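Local structure of msDPBB_sym2 protein (Synthetic construct, 7DWW) at residues Val34-Lys44 with Val77-Val88. The protein is a computationally designed, internally repeated double-psi beta-barrel that probably has no natural task and serves as a simplified model of the RNA polymerase core fold. Numbering follows the deposited sequence.
Sequences VKVGDLVEIMK and VKVGDLVEIMKV
Asp38 meets the methylenes of Lys87 at about a right angle, its CB 3.8 Å from Lys87 CE. Its short carboxylate also closes the type II turn 35-38, OD2 taking the N-H of Lys35 and OD1 bridged to Lys35 NZ. At Leu39 the carbonyl O receives a weak hydrogen bond from Lys87 NZ, which makes a further hydrogen bond, at 3.0 Å and from above the carbonyl plane, to Val88 O. A long, flexible amine suits this place, since it reaches both the facing strand and the C-terminal residue; an alanine here would probably leave Leu39 O without its side-chain donor and uncover Asp38. Next, Val40 sets CB against Ile85 CG2 at 3.7 Å, its beta-branched bulk facing the barrel interior, where Leu32 of helix 26-32 meets both. Glu41 pairs with Met86 through two nearly straight bonds, Glu41 N to Met86 O and Met86 N to Glu41 O, both 2.9 Å; the carboxylate of Glu41, on the outer face, is hydrogen-bonded through OE2 to Ser47 OG. These antiparallel strands, 39-43 and 82-87, are equivalent strands of the two sequence repeats, neighbours in the middle of the strand order of the double-psi beta-barrel, hence the matching turn at 78-81. Ile42 returns to the interior alongside Ile85, while its CG2, anti to the backbone N, reaches Val83 CB at 3.7 Å. Met43 forms the second hydrogen-bonded pair, with Glu84, and on the outer face its SD meets Met86 CE at 3.7 Å, unbranched chains that can bend across one another. Finally, exposed Lys44 packs its methylenes on Val77, CB to CG1 3.8 Å, its charged end remaining at the surface.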
loop_
_atom_site.group_PDB
_atom_site.type_symbol
_atom_site.label_atom_id
_atom_site.label_comp_id
_atom_site.label_asym_id
_atom_site.label_seq_id
_atom_site.Cartn_x
_atom_site.Cartn_y
_atom_site.Cartn_z
ATOM N N VAL A 34 5.047 10.875 -1.065
ATOM C CA VAL A 34 5.782 9.926 -1.940
ATOM C C VAL A 34 5.317 10.161 -3.368
ATOM O O VAL A 34 4.247 10.676 -3.580
ATOM C CB VAL A 34 5.545 8.455 -1.563
ATOM C CG1 VAL A 34 6.211 8.080 -0.260
ATOM C CG2 VAL A 34 4.075 8.133 -1.549
ATOM N N LYS A 35 6.182 9.794 -4.286
ATOM C CA LYS A 35 5.883 9.843 -5.731
ATOM C C LYS A 35 5.936 8.402 -6.244
ATOM O O LYS A 35 6.460 7.541 -5.565
ATOM C CB LYS A 35 6.912 10.700 -6.470
ATOM C CG LYS A 35 8.315 10.133 -6.460
ATOM C CD LYS A 35 9.339 11.050 -7.057
ATOM C CE LYS A 35 10.727 10.465 -6.989
ATOM N NZ LYS A 35 11.221 10.437 -5.602
ATOM N N VAL A 36 5.433 8.188 -7.448
ATOM C CA VAL A 36 5.416 6.820 -8.022
ATOM C C VAL A 36 6.822 6.220 -8.027
ATOM O O VAL A 36 7.743 6.896 -8.433
ATOM C CB VAL A 36 4.778 6.846 -9.414
ATOM C CG1 VAL A 36 4.963 5.532 -10.140
ATOM C CG2 VAL A 36 3.317 7.208 -9.314
ATOM N N GLY A 37 6.951 5.012 -7.489
ATOM C CA GLY A 37 8.232 4.293 -7.494
ATOM C C GLY A 37 9.014 4.403 -6.202
ATOM O O GLY A 37 9.979 3.697 -6.067
ATOM N N ASP A 38 8.573 5.234 -5.271
ATOM C CA ASP A 38 9.305 5.397 -3.997
ATOM C C ASP A 38 9.175 4.151 -3.126
ATOM O O ASP A 38 8.217 3.431 -3.245
ATOM C CB ASP A 38 8.740 6.573 -3.199
ATOM C CG ASP A 38 9.234 7.947 -3.599
ATOM O OD1 ASP A 38 10.238 8.020 -4.271
ATOM O OD2 ASP A 38 8.590 8.916 -3.235
ATOM N N LEU A 39 10.173 3.913 -2.294
ATOM C CA LEU A 39 10.090 2.861 -1.279
ATOM C C LEU A 39 9.270 3.356 -0.093
ATOM O O LEU A 39 9.399 4.518 0.318
ATOM C CB LEU A 39 11.472 2.468 -0.775
ATOM C CG LEU A 39 12.429 1.644 -1.623
ATOM C CD1 LEU A 39 13.670 1.528 -0.828
ATOM C CD2 LEU A 39 11.844 0.269 -1.917
ATOM N N VAL A 40 8.439 2.461 0.477
ATOM C CA VAL A 40 7.675 2.734 1.686
ATOM C C VAL A 40 7.795 1.487 2.527
ATOM O O VAL A 40 7.981 0.383 2.005
ATOM C CB VAL A 40 6.174 3.046 1.420
ATOM C CG1 VAL A 40 6.019 4.393 0.710
ATOM C CG2 VAL A 40 5.518 1.900 0.696
ATOM N N GLU A 41 7.678 1.662 3.840
ATOM C CA GLU A 41 7.641 0.564 4.790
ATOM C C GLU A 41 6.196 0.387 5.268
ATOM O O GLU A 41 5.516 1.374 5.577
ATOM C CB GLU A 41 8.598 0.827 5.968
ATOM C CG GLU A 41 8.541 -0.174 7.117
ATOM C CD GLU A 41 9.686 -0.013 8.105
ATOM O OE1 GLU A 41 10.300 1.070 8.138
ATOM O OE2 GLU A 41 9.983 -0.970 8.848
ATOM N N ILE A 42 5.721 -0.857 5.281
ATOM C CA ILE A 42 4.356 -1.176 5.663
ATOM C C ILE A 42 4.403 -2.073 6.878
ATOM O O ILE A 42 5.069 -3.111 6.862
ATOM C CB ILE A 42 3.585 -1.856 4.516
ATOM C CG1 ILE A 42 3.582 -0.945 3.294
ATOM C CG2 ILE A 42 2.154 -2.171 4.987
ATOM C CD1 ILE A 42 3.334 -1.670 1.994
ATOM N N MET A 43 3.700 -1.677 7.936
ATOM C CA MET A 43 3.788 -2.354 9.221
ATOM C C MET A 43 2.411 -2.674 9.787
ATOM O O MET A 43 1.431 -1.933 9.579
ATOM C CB MET A 43 4.544 -1.511 10.252
ATOM C CG MET A 43 5.645 -0.646 9.673
ATOM S SD MET A 43 6.357 0.445 10.919
ATOM C CE MET A 43 6.385 -0.650 12.338
ATOM N N LYS A 44 2.360 -3.811 10.480
ATOM C CA LYS A 44 1.324 -4.093 11.463
ATOM C C LYS A 44 2.050 -4.586 12.709
ATOM O O LYS A 44 2.324 -3.802 13.623
ATOM C CB LYS A 44 0.318 -5.122 10.943
ATOM C CG LYS A 44 -0.715 -5.564 11.968
ATOM C CD LYS A 44 -2.080 -5.768 11.332
ATOM C CE LYS A 44 -3.120 -4.829 11.943
ATOM N NZ LYS A 44 -3.226 -5.006 13.432
ATOM N N VAL A 77 -0.687 -9.999 7.195
ATOM C CA VAL A 77 -1.949 -9.260 7.222
ATOM C C VAL A 77 -2.963 -9.883 6.267
ATOM O O VAL A 77 -2.608 -10.655 5.370
ATOM C CB VAL A 77 -1.758 -7.760 6.891
ATOM C CG1 VAL A 77 -0.913 -7.089 7.946
ATOM C CG2 VAL A 77 -1.142 -7.576 5.510
ATOM N N LYS A 78 -4.242 -9.568 6.477
ATOM C CA LYS A 78 -5.309 -9.982 5.572
ATOM C C LYS A 78 -6.125 -8.773 5.131
ATOM O O LYS A 78 -6.089 -7.701 5.760
ATOM C CB LYS A 78 -6.268 -11.003 6.220
ATOM C CG LYS A 78 -6.986 -10.490 7.464
ATOM C CD LYS A 78 -8.171 -11.383 7.858
ATOM C CE LYS A 78 -8.690 -11.014 9.246
ATOM N NZ LYS A 78 -7.557 -10.955 10.202
ATOM N N VAL A 79 -6.883 -8.972 4.051
ATOM C CA VAL A 79 -7.727 -7.922 3.500
ATOM C C VAL A 79 -8.620 -7.414 4.625
ATOM O O VAL A 79 -9.245 -8.218 5.335
ATOM C CB VAL A 79 -8.524 -8.444 2.294
ATOM C CG1 VAL A 79 -9.708 -7.534 1.962
ATOM C CG2 VAL A 79 -7.626 -8.561 1.099
ATOM N N GLY A 80 -8.616 -6.104 4.850
ATOM C CA GLY A 80 -9.373 -5.481 5.936
ATOM C C GLY A 80 -8.495 -4.923 7.064
ATOM O O GLY A 80 -8.940 -4.005 7.761
ATOM N N ASP A 81 -7.293 -5.452 7.231
ATOM C CA ASP A 81 -6.413 -4.982 8.304
ATOM C C ASP A 81 -5.991 -3.538 8.075
ATOM O O ASP A 81 -5.847 -3.086 6.939
ATOM C CB ASP A 81 -5.155 -5.840 8.385
ATOM C CG ASP A 81 -5.419 -7.219 8.933
ATOM O OD1 ASP A 81 -6.409 -7.381 9.677
ATOM O OD2 ASP A 81 -4.596 -8.117 8.647
ATOM N N LEU A 82 -5.808 -2.801 9.172
ATOM C CA LEU A 82 -5.162 -1.496 9.078
ATOM C C LEU A 82 -3.656 -1.697 9.109
ATOM O O LEU A 82 -3.155 -2.530 9.875
ATOM C CB LEU A 82 -5.571 -0.574 10.220
ATOM C CG LEU A 82 -7.064 -0.245 10.320
ATOM C CD1 LEU A 82 -7.288 0.752 11.412
ATOM C CD2 LEU A 82 -7.540 0.314 9.010
ATOM N N VAL A 83 -2.939 -0.946 8.260
ATOM C CA VAL A 83 -1.479 -0.900 8.260
ATOM C C VAL A 83 -1.062 0.556 8.293
ATOM O O VAL A 83 -1.794 1.441 7.840
ATOM C CB VAL A 83 -0.837 -1.592 7.033
ATOM C CG1 VAL A 83 -0.983 -3.093 7.169
ATOM C CG2 VAL A 83 -1.519 -1.113 5.752
ATOM N N GLU A 84 0.141 0.784 8.807
ATOM C CA GLU A 84 0.815 2.068 8.696
ATOM C C GLU A 84 1.805 2.050 7.547
ATOM O O GLU A 84 2.582 1.097 7.402
ATOM C CB GLU A 84 1.565 2.430 9.975
ATOM C CG GLU A 84 2.381 3.689 9.843
ATOM C CD GLU A 84 2.995 4.100 11.152
ATOM O OE1 GLU A 84 2.789 3.396 12.166
ATOM O OE2 GLU A 84 3.677 5.144 11.167
ATOM N N ILE A 85 1.793 3.099 6.733
ATOM C CA ILE A 85 2.680 3.190 5.571
ATOM C C ILE A 85 3.555 4.399 5.779
ATOM O O ILE A 85 3.048 5.508 6.029
ATOM C CB ILE A 85 1.886 3.293 4.260
ATOM C CG1 ILE A 85 0.924 2.125 4.176
ATOM C CG2 ILE A 85 2.846 3.402 3.013
ATOM C CD1 ILE A 85 0.030 2.126 2.975
ATOM N N MET A 86 4.855 4.187 5.801
ATOM C CA MET A 86 5.775 5.237 6.170
ATOM C C MET A 86 6.850 5.389 5.111
ATOM O O MET A 86 7.356 4.401 4.574
ATOM C CB MET A 86 6.408 4.925 7.528
ATOM C CG MET A 86 7.365 5.961 8.041
ATOM S SD MET A 86 8.148 5.389 9.567
ATOM C CE MET A 86 7.127 3.977 9.964
ATOM N N LYS A 87 7.203 6.634 4.842
ATOM C CA LYS A 87 8.249 6.793 3.848
ATOM C C LYS A 87 9.590 6.503 4.495
ATOM O O LYS A 87 9.913 7.071 5.555
ATOM C CB LYS A 87 8.224 8.195 3.238
ATOM C CG LYS A 87 8.621 8.250 1.759
ATOM C CD LYS A 87 10.017 7.670 1.550
ATOM C CE LYS A 87 10.371 7.503 0.075
ATOM N NZ LYS A 87 11.593 6.657 -0.117
ATOM N N VAL A 88 10.331 5.640 3.788
ATOM C CA VAL A 88 11.598 5.088 4.283
ATOM C C VAL A 88 12.804 5.756 3.606
ATOM O O VAL A 88 12.658 6.627 2.736
ATOM C CB VAL A 88 11.664 3.530 4.099
ATOM C CG1 VAL A 88 11.239 3.124 2.714
ATOM C CG2 VAL A 88 13.081 3.003 4.393
#